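Local coordinates for protein leucine aminopeptidase 1 (Caenorhabditis elegans, PDB 2HC9) that hydrolyses peptides from the N-terminus, preferring leucine, as a two-zinc M17 aminopeptidase that probably serves in digestion, at residues A[129-134]-A[142-147]; A[245-250]-A[481-486]; A[326-331]-A[442-447]. The protein carries 1 engineered substitution. All blocks are in the same frame, centred on the assembly; numbering follows the deposited sequence. Where two conformers were deposited one is given.

Interaction 1: A[129-134]-A[142-147]; sequences RTFCKF and RELNVN. With SO4 (sulfate ion), chain F.
Phe131 lays one ring face against Val146 in the N-terminal domain of this M17 aminopeptidase, where the loop following helix 120-128 packs on strand 145-151, one of the parallel strands of the domain's mixed sheet. The domain belongs to the macro clan. Val146 CG2 stands 3.8 Å from the centroid of the Phe131 ring and 21° off its normal, which makes the contact a CH-pi interaction. The methyl is offset toward the rim, and its closest ring atom bears this out: Val146 CG2 lies 3.6 Å from Phe131 CE1. The second methyl comes over the same face but just beyond its CE2-CZ rim, Val146 CG1 lying 4.0 Å from Phe131 CE2. The valine can offer both branches because CG1 is anti to its backbone N (chi1 179°) and CG2 anti to its carbonyl carbon. Phe131 meets it from the opposite direction. Leu144 adds a different kind of touch: its CD1 sits near the plane of the phenyl ring, at the edge, 4.2 Å from Phe131 CE1. CE1 is thus the nearest ring atom to both Val146 CG2, over the face, and Leu144 CD1, near the ring plane.

The surroundings fix both partners through their backbones. Phe131 O accepts a hydrogen bond from Arg171 NE of helix 157-178, while Val146 pairs with Gln3 and Leu5 of the neighbouring strand 3-8.

Arg142, at the start of the second segment, turns to a sulfate, probably from the crystallisation liquor. A bend at chi2 (-67°) places its guanidinium where NE forms a salt bridge with Glu104 and the anion is met edge-on: Arg142 NH1 donates to sulfate O1 over 3.2 Å, and Arg142 NH2 donates to sulfate O4 over 2.8 Å.

Interaction 2: A[245-250]-A[481-486]; sequences EHIALV and GKYTSV
Tyr483 brings its hydroxyl end to Glu245 and its ring to Ile247, joining the 3-10 segment after helix 473-480 to the start of strand 246-254, a parallel-paired strand in the mixed sheet of the catalytic domain. The aliphatic part of the glutamate does the touching: Glu245 CG lies 3.5 Å from Tyr483 OH, and the two side chains cross at about a right angle. The bend at chi2 (-59°) carries the carboxylate past the phenol, whose ring plane is 40° from its own. A water bridges the polar ends, donating to Glu245 OE2 at 2.7 Å and lying 2.9 Å from Tyr483 OH; the hydroxyl also hydrogen-bonds a glycerol, probably from the crystallisation liquor. Farther along the ring, Ile247 CD1 makes an apolar contact with Tyr483 CE2 at 4.1 Å.

Behind these contacts, Gln296 OE1 accepts from Glu245 N, and the backbone of Ile247 pairs with Thr297 and His299 of strand 297-307. On the tyrosine's side, Lys482 CG covers one ring face, 3.9 Å above its plane. In the next layer, Gly481 O accepts from both N and OG1 of Thr484; the same OG1 forms an ST turn by accepting from Val486 N, two residues on, with Val486 N to Thr484 OG1 3.1 Å at 165°.

Interaction 3: A[326-331]-A[442-447]; sequences KTVEIN and GAHIGF
His444 points its imidazole into the angle between Lys326 and Val328, where a type I beta turn, Gly442 to Ile445, continues from the end of helix 433-442 and meets strand 327-329 of a small three-stranded sheet in the catalytic domain. The valine comes to the ring's edge: Val328 CG2 lies near the imidazole plane, 3.5 Å from His444 NE2, and the two side chains cross obliquely. Val328 holds this methyl anti to its carbonyl carbon, with CG1 anti to the backbone N (chi1 174°). The lysine runs past the histidine in the opposite direction, its CB 3.7 Å from His444 CE1. Farther out, Lys326 CD passes 3.7 Å from Ala443 O, before a bend at chi4 (-57°) turns the amino group away.

The two ring nitrogens differ sharply. His444 ND1 is hydrogen-bonded to Ser324 OG, which also accepts from Lys326 N, whereas NE2 is buried against the valine methyl without a polar partner. Were the imidazole cut back to an alanine here, a gap would probably open beside Val328 and Ser324 OG would lose its ring partner. Met421 of strand 421-422 and Ala342 of helix 337-350 touch the histidine. The Val328 side chain is about 7 Å from that of Arg338, a predicted active-site residue. Ile445 N closes the turn on Gly442 O at 3.0 Å, and Phe447 N, beyond it, reaches the same oxygen at 2.7 Å.

In the fold
Interactions 1 and 3 are buried and lie on opposite sides of the chain's centre, their own centres about 43 Å apart; interaction 2 is only partly buried and sits about 28 Å from each, measured between centres. They hold different elements: interaction 1 joins loop and strand within the N-terminal domain, whereas 2 and 3 join parts that pack on the catalytic domain's sheets and helices, with 3 nested in the chain loop closed by 2. The partly buried contact admits a water between Glu245 and Tyr483, whereas the buried ones meet mainly through apolar groups: methyls on a phenyl ring in 1, aliphatic groups beside an imidazole with one partnerless nitrogen in 3.

Interaction 1: A[129-134]-A[142-147]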
loop_
_atom_site.group_PDB
_atom_site.type_symbol
_atom_site.label_atom_id
_atom_site.label_comp_id
_atom_site.label_asym_id
_atom_site.label_seq_id
_atom_site.Cartn_x
_atom_site.Cartn_y
_atom_site.Cartn_z
ATOM N N ARG A 129 1.348 35.847 16.182
ATOM C CA ARG A 129 0.965 34.663 15.361
ATOM C C ARG A 129 -0.351 34.046 15.843
ATOM O O ARG A 129 -1.004 33.321 15.083
ATOM C CB ARG A 129 2.027 33.522 15.408
ATOM C CG ARG A 129 3.482 33.889 15.106
ATOM C CD ARG A 129 4.473 32.696 15.313
ATOM N NE ARG A 129 5.887 33.125 15.443
ATOM C CZ ARG A 129 6.610 33.609 14.424
ATOM N NH1 ARG A 129 7.880 33.990 14.608
ATOM N NH2 ARG A 129 6.063 33.726 13.212
ATOM N N THR A 130 -0.714 34.264 17.112
ATOM C CA THR A 130 -1.896 33.601 17.671
ATOM C C THR A 130 -3.179 34.373 17.357
ATOM O O THR A 130 -4.262 33.915 17.698
ATOM C CB THR A 130 -1.813 33.435 19.211
ATOM O OG1 THR A 130 -1.885 34.731 19.838
ATOM C CG2 THR A 130 -0.519 32.653 19.626
ATOM N N PHE A 131 -3.051 35.558 16.750
ATOM C CA PHE A 131 -4.224 36.337 16.336
ATOM C C PHE A 131 -4.534 36.094 14.869
ATOM O O PHE A 131 -4.102 36.852 13.986
ATOM C CB PHE A 131 -4.086 37.823 16.723
ATOM C CG PHE A 131 -4.217 38.022 18.218
ATOM C CD1 PHE A 131 -5.470 38.017 18.814
ATOM C CD2 PHE A 131 -3.097 38.056 19.015
ATOM C CE1 PHE A 131 -5.604 38.120 20.197
ATOM C CE2 PHE A 131 -3.211 38.162 20.407
ATOM C CZ PHE A 131 -4.460 38.194 20.994
ATOM N N CYS A 132 -5.204 34.970 14.612
ATOM C CA CYS A 132 -5.376 34.507 13.223
ATOM C C CYS A 132 -6.421 35.387 12.545
ATOM O O CYS A 132 -7.570 35.451 12.989
ATOM C CB CYS A 132 -5.828 33.032 13.210
ATOM S SG CYS A 132 -4.730 31.962 14.160
ATOM N N LYS A 133 -6.031 36.060 11.473
ATOM C CA LYS A 133 -6.954 36.951 10.758
ATOM C C LYS A 133 -8.068 36.167 10.091
ATOM O O LYS A 133 -9.217 36.609 10.068
ATOM C CB LYS A 133 -6.203 37.783 9.705
ATOM C CG LYS A 133 -5.303 38.841 10.312
ATOM C CD LYS A 133 -4.808 39.809 9.250
ATOM C CE LYS A 133 -4.025 40.965 9.904
ATOM N NZ LYS A 133 -3.910 42.077 8.895
ATOM N N PHE A 134 -7.738 35.008 9.522
ATOM C CA PHE A 134 -8.655 34.420 8.563
ATOM C C PHE A 134 -9.720 33.511 9.187
ATOM O O PHE A 134 -9.395 32.536 9.868
ATOM C CB PHE A 134 -7.920 33.670 7.443
ATOM C CG PHE A 134 -8.849 33.269 6.330
ATOM C CD1 PHE A 134 -9.204 34.197 5.353
ATOM C CD2 PHE A 134 -9.431 32.007 6.309
ATOM C CE1 PHE A 134 -10.108 33.850 4.333
ATOM C CE2 PHE A 134 -10.355 31.666 5.294
ATOM C CZ PHE A 134 -10.659 32.593 4.316
ATOM N N ARG A 142 -15.393 37.727 16.232
ATOM C CA ARG A 142 -15.180 38.887 17.105
ATOM C C ARG A 142 -13.899 39.592 16.703
ATOM O O ARG A 142 -12.885 38.939 16.453
ATOM C CB ARG A 142 -15.086 38.444 18.574
ATOM C CG ARG A 142 -16.351 37.773 19.104
ATOM C CD ARG A 142 -17.502 38.769 19.190
ATOM N NE ARG A 142 -18.709 38.123 19.709
ATOM C CZ ARG A 142 -19.669 37.602 18.945
ATOM N NH1 ARG A 142 -19.590 37.662 17.612
ATOM N NH2 ARG A 142 -20.724 37.036 19.518
ATOM N N GLU A 143 -13.938 40.920 16.635
ATOM C CA GLU A 143 -12.703 41.677 16.456
ATOM C C GLU A 143 -12.276 42.258 17.797
ATOM O O GLU A 143 -13.103 42.794 18.556
ATOM C CB GLU A 143 -12.859 42.795 15.410
ATOM C CG GLU A 143 -13.499 42.380 14.060
ATOM C CD GLU A 143 -12.808 41.199 13.361
ATOM O OE1 GLU A 143 -11.601 40.929 13.595
ATOM O OE2 GLU A 143 -13.487 40.527 12.556
ATOM N N LEU A 144 -10.983 42.163 18.078
ATOM C CA LEU A 144 -10.460 42.550 19.376
ATOM C C LEU A 144 -9.475 43.666 19.190
ATOM O O LEU A 144 -8.855 43.813 18.132
ATOM C CB LEU A 144 -9.734 41.370 20.042
ATOM C CG LEU A 144 -10.570 40.110 20.296
ATOM C CD1 LEU A 144 -9.691 38.983 20.782
ATOM C CD2 LEU A 144 -11.626 40.364 21.312
ATOM N N ASN A 145 -9.313 44.449 20.242
ATOM C CA ASN A 145 -8.265 45.440 20.295
ATOM C C ASN A 145 -7.147 44.837 21.136
ATOM O O ASN A 145 -7.327 44.601 22.338
ATOM C CB ASN A 145 -8.835 46.731 20.915
ATOM C CG ASN A 145 -7.763 47.690 21.388
ATOM O OD1 ASN A 145 -6.887 48.096 20.629
ATOM N ND2 ASN A 145 -7.836 48.063 22.661
ATOM N N VAL A 146 -6.009 44.550 20.500
ATOM C CA VAL A 146 -4.872 43.940 21.211
ATOM C C VAL A 146 -3.771 44.970 21.447
ATOM O O VAL A 146 -3.341 45.655 20.518
ATOM C CB VAL A 146 -4.306 42.711 20.457
ATOM C CG1 VAL A 146 -3.109 42.104 21.195
ATOM C CG2 VAL A 146 -5.424 41.673 20.211
ATOM N N ASN A 147 -3.348 45.096 22.703
ATOM C CA ASN A 147 -2.158 45.880 23.039
ATOM C C ASN A 147 -1.104 44.954 23.646
ATOM O O ASN A 147 -1.344 44.337 24.685
ATOM C CB ASN A 147 -2.495 46.982 24.049
ATOM C CG ASN A 147 -3.258 48.132 23.401
ATOM O OD1 ASN A 147 -2.693 48.952 22.672
ATOM N ND2 ASN A 147 -4.550 48.168 23.647
HETATM S S SO4 F . -23.004 35.988 16.794
HETATM O O1 SO4 F . -22.309 36.994 15.992
HETATM O O2 SO4 F . -24.121 36.601 17.506
HETATM O O3 SO4 F . -23.506 34.919 15.928
HETATM O O4 SO4 F . -22.083 35.400 17.765
#

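Interaction 2: A[245-250]-A[481-486]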
loop_
_atom_site.group_PDB
_atom_site.type_symbol
_atom_site.label_atom_id
_atom_site.label_comp_id
_atom_site.label_asym_id
_atom_site.label_seq_id
_atom_site.Cartn_x
_atom_site.Cartn_y
_atom_site.Cartn_z
ATOM N N GLU A 245 24.848 46.679 -1.515
ATOM C CA GLU A 245 24.155 45.380 -1.693
ATOM C C GLU A 245 22.978 45.430 -2.664
ATOM O O GLU A 245 22.335 46.472 -2.864
ATOM C CB GLU A 245 23.662 44.821 -0.350
ATOM C CG GLU A 245 24.725 44.749 0.763
ATOM C CD GLU A 245 25.941 43.883 0.425
ATOM O OE1 GLU A 245 25.847 42.996 -0.454
ATOM O OE2 GLU A 245 27.005 44.100 1.056
ATOM N N HIS A 246 22.678 44.277 -3.253
ATOM C CA HIS A 246 21.589 44.147 -4.200
ATOM C C HIS A 246 20.977 42.788 -3.888
ATOM O O HIS A 246 21.544 41.755 -4.244
ATOM C CB HIS A 246 22.135 44.194 -5.641
ATOM C CG HIS A 246 22.633 45.549 -6.017
ATOM N ND1 HIS A 246 23.894 45.988 -5.677
ATOM C CD2 HIS A 246 22.014 46.594 -6.610
ATOM C CE1 HIS A 246 24.046 47.234 -6.085
ATOM N NE2 HIS A 246 22.921 47.627 -6.652
ATOM N N ILE A 247 19.879 42.813 -3.131
ATOM C CA ILE A 247 19.379 41.609 -2.450
ATOM C C ILE A 247 18.040 41.229 -3.075
ATOM O O ILE A 247 17.183 42.092 -3.261
ATOM C CB ILE A 247 19.202 41.874 -0.918
ATOM C CG1 ILE A 247 20.550 42.278 -0.286
ATOM C CG2 ILE A 247 18.583 40.665 -0.222
ATOM C CD1 ILE A 247 20.431 42.999 1.056
ATOM N N ALA A 248 17.870 39.950 -3.428
ATOM C CA ALA A 248 16.582 39.467 -3.943
ATOM C C ALA A 248 15.984 38.473 -2.969
ATOM O O ALA A 248 16.689 37.602 -2.436
ATOM C CB ALA A 248 16.748 38.824 -5.305
ATOM N N LEU A 249 14.675 38.610 -2.734
ATOM C CA LEU A 249 13.905 37.658 -1.954
ATOM C C LEU A 249 12.944 36.945 -2.906
ATOM O O LEU A 249 11.923 37.514 -3.309
ATOM C CB LEU A 249 13.082 38.374 -0.859
ATOM C CG LEU A 249 13.912 39.254 0.078
ATOM C CD1 LEU A 249 13.022 40.113 0.988
ATOM C CD2 LEU A 249 14.918 38.426 0.921
ATOM N N VAL A 250 13.285 35.708 -3.256
ATOM C CA VAL A 250 12.506 34.957 -4.246
ATOM C C VAL A 250 11.615 33.972 -3.467
ATOM O O VAL A 250 12.109 33.194 -2.664
ATOM C CB VAL A 250 13.425 34.208 -5.255
ATOM C CG1 VAL A 250 12.582 33.587 -6.427
ATOM C CG2 VAL A 250 14.525 35.186 -5.850
ATOM N N GLY A 481 17.966 43.496 9.078
ATOM C CA GLY A 481 17.569 44.693 9.840
ATOM C C GLY A 481 18.675 45.711 10.089
ATOM O O GLY A 481 18.388 46.871 10.377
ATOM N N LYS A 482 19.931 45.302 9.952
ATOM C CA LYS A 482 21.066 46.251 10.060
ATOM C C LYS A 482 21.017 47.344 8.978
ATOM O O LYS A 482 21.645 48.378 9.121
ATOM C CB LYS A 482 22.413 45.514 9.999
ATOM C CG LYS A 482 22.698 44.875 8.633
ATOM C CD LYS A 482 23.797 43.836 8.704
ATOM C CE LYS A 482 25.059 44.361 8.057
ATOM N NZ LYS A 482 26.105 43.299 7.916
ATOM N N TYR A 483 20.261 47.112 7.902
ATOM C CA TYR A 483 20.099 48.100 6.839
ATOM C C TYR A 483 18.875 49.005 7.015
ATOM O O TYR A 483 18.595 49.844 6.149
ATOM C CB TYR A 483 20.012 47.418 5.489
ATOM C CG TYR A 483 21.182 46.520 5.169
ATOM C CD1 TYR A 483 22.481 47.031 5.081
ATOM C CD2 TYR A 483 20.986 45.166 4.914
ATOM C CE1 TYR A 483 23.576 46.187 4.769
ATOM C CE2 TYR A 483 22.060 44.325 4.595
ATOM C CZ TYR A 483 23.344 44.847 4.521
ATOM O OH TYR A 483 24.403 44.008 4.207
ATOM N N THR A 484 18.145 48.808 8.111
ATOM C CA THR A 484 17.000 49.659 8.450
ATOM C C THR A 484 17.397 50.733 9.455
ATOM O O THR A 484 18.525 50.739 9.981
ATOM C CB THR A 484 15.852 48.856 9.093
ATOM O OG1 THR A 484 16.244 48.443 10.408
ATOM C CG2 THR A 484 15.494 47.627 8.235
ATOM N N SER A 485 16.437 51.617 9.746
ATOM C CA SER A 485 16.607 52.620 10.773
ATOM C C SER A 485 16.219 52.135 12.155
ATOM O O SER A 485 16.200 52.943 13.082
ATOM C CB SER A 485 15.777 53.869 10.442
ATOM O OG SER A 485 14.398 53.544 10.324
ATOM N N VAL A 486 15.896 50.845 12.318
ATOM C CA VAL A 486 15.292 50.398 13.578
ATOM C C VAL A 486 16.359 50.131 14.638
ATOM O O VAL A 486 17.195 49.260 14.446
ATOM C CB VAL A 486 14.421 49.125 13.385
ATOM C CG1 VAL A 486 13.674 48.801 14.682
ATOM C CG2 VAL A 486 13.402 49.339 12.249
HETATM O O HOH W 1 26.755 45.388 3.359
#

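Interaction 3: A[326-331]-A[442-447]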
loop_
_atom_site.group_PDB
_atom_site.type_symbol
_atom_site.label_atom_id
_atom_site.label_comp_id
_atom_site.label_asym_id
_atom_site.label_seq_id
_atom_site.Cartn_x
_atom_site.Cartn_y
_atom_site.Cartn_z
ATOM N N LYS A 326 18.698 26.505 -20.005
ATOM C CA LYS A 326 18.972 25.066 -19.775
ATOM C C LYS A 326 17.689 24.226 -19.897
ATOM O O LYS A 326 16.588 24.733 -19.655
ATOM C CB LYS A 326 19.607 24.834 -18.398
ATOM C CG LYS A 326 21.067 25.332 -18.376
ATOM C CD LYS A 326 21.656 25.271 -16.982
ATOM C CE LYS A 326 23.112 25.766 -17.007
ATOM N NZ LYS A 326 23.973 24.988 -17.974
ATOM N N THR A 327 17.831 22.954 -20.263
ATOM C CA THR A 327 16.643 22.092 -20.370
ATOM C C THR A 327 16.456 21.227 -19.117
ATOM O O THR A 327 17.426 20.779 -18.505
ATOM C CB THR A 327 16.683 21.192 -21.617
ATOM O OG1 THR A 327 17.953 20.496 -21.657
ATOM C CG2 THR A 327 16.515 22.062 -22.924
ATOM N N VAL A 328 15.201 20.995 -18.736
ATOM C CA VAL A 328 14.919 20.159 -17.574
ATOM C C VAL A 328 13.909 19.081 -18.022
ATOM O O VAL A 328 12.871 19.393 -18.615
ATOM C CB VAL A 328 14.377 20.975 -16.351
ATOM C CG1 VAL A 328 13.979 19.993 -15.238
ATOM C CG2 VAL A 328 15.464 21.957 -15.831
ATOM N N GLU A 329 14.242 17.818 -17.735
ATOM C CA GLU A 329 13.287 16.705 -17.933
ATOM C C GLU A 329 12.470 16.603 -16.664
ATOM O O GLU A 329 13.018 16.325 -15.576
ATOM C CB GLU A 329 14.046 15.396 -18.158
ATOM C CG GLU A 329 13.126 14.217 -18.383
ATOM C CD GLU A 329 13.885 12.908 -18.626
ATOM O OE1 GLU A 329 15.147 12.865 -18.553
ATOM O OE2 GLU A 329 13.185 11.918 -18.886
ATOM N N ILE A 330 11.172 16.850 -16.793
ATOM C CA ILE A 330 10.283 16.771 -15.637
ATOM C C ILE A 330 9.910 15.307 -15.438
ATOM O O ILE A 330 9.140 14.755 -16.233
ATOM C CB ILE A 330 9.007 17.601 -15.861
ATOM C CG1 ILE A 330 9.366 19.055 -16.210
ATOM C CG2 ILE A 330 8.076 17.522 -14.605
ATOM C CD1 ILE A 330 8.152 19.942 -16.617
ATOM N N ASN A 331 10.442 14.670 -14.386
ATOM C CA ASN A 331 9.983 13.318 -14.042
ATOM C C ASN A 331 9.068 13.295 -12.827
ATOM O O ASN A 331 8.615 12.240 -12.402
ATOM C CB ASN A 331 11.169 12.346 -13.883
ATOM C CG ASN A 331 12.102 12.728 -12.743
ATOM O OD1 ASN A 331 12.239 13.906 -12.396
ATOM N ND2 ASN A 331 12.760 11.725 -12.157
ATOM N N GLY A 442 19.563 25.797 -7.858
ATOM C CA GLY A 442 20.900 26.392 -8.014
ATOM C C GLY A 442 21.616 26.028 -9.301
ATOM O O GLY A 442 22.489 26.762 -9.755
ATOM N N ALA A 443 21.246 24.902 -9.904
ATOM C CA ALA A 443 21.867 24.471 -11.161
ATOM C C ALA A 443 21.677 25.488 -12.297
ATOM O O ALA A 443 22.363 25.431 -13.310
ATOM C CB ALA A 443 21.313 23.078 -11.581
ATOM N N HIS A 444 20.734 26.411 -12.130
ATOM C CA HIS A 444 20.436 27.402 -13.161
ATOM C C HIS A 444 21.144 28.734 -12.925
ATOM O O HIS A 444 21.084 29.637 -13.777
ATOM C CB HIS A 444 18.912 27.560 -13.283
ATOM C CG HIS A 444 18.267 26.300 -13.782
ATOM N ND1 HIS A 444 18.176 26.005 -15.125
ATOM C CD2 HIS A 444 17.885 25.180 -13.124
ATOM C CE1 HIS A 444 17.688 24.785 -15.274
ATOM N NE2 HIS A 444 17.507 24.258 -14.073
ATOM N N ILE A 445 21.851 28.820 -11.796
ATOM C CA ILE A 445 22.780 29.933 -11.522
ATOM C C ILE A 445 24.177 29.468 -11.054
ATOM O O ILE A 445 24.789 30.098 -10.193
ATOM C CB ILE A 445 22.154 30.945 -10.507
ATOM C CG1 ILE A 445 21.707 30.240 -9.207
ATOM C CG2 ILE A 445 20.972 31.720 -11.154
ATOM C CD1 ILE A 445 21.763 31.199 -7.979
ATOM N N GLY A 446 24.676 28.361 -11.616
ATOM C CA GLY A 446 26.022 27.881 -11.298
ATOM C C GLY A 446 26.212 27.626 -9.823
ATOM O O GLY A 446 27.306 27.822 -9.281
ATOM N N PHE A 447 25.129 27.222 -9.162
ATOM C CA PHE A 447 25.126 26.945 -7.722
ATOM C C PHE A 447 25.574 28.148 -6.882
ATOM O O PHE A 447 26.099 27.981 -5.785
ATOM C CB PHE A 447 25.914 25.668 -7.390
ATOM C CG PHE A 447 25.450 24.475 -8.172
ATOM C CD1 PHE A 447 24.223 23.870 -7.872
ATOM C CD2 PHE A 447 26.222 23.968 -9.220
ATOM C CE1 PHE A 447 23.760 22.757 -8.647
ATOM C CE2 PHE A 447 25.766 22.861 -9.989
ATOM C CZ PHE A 447 24.542 22.268 -9.689
#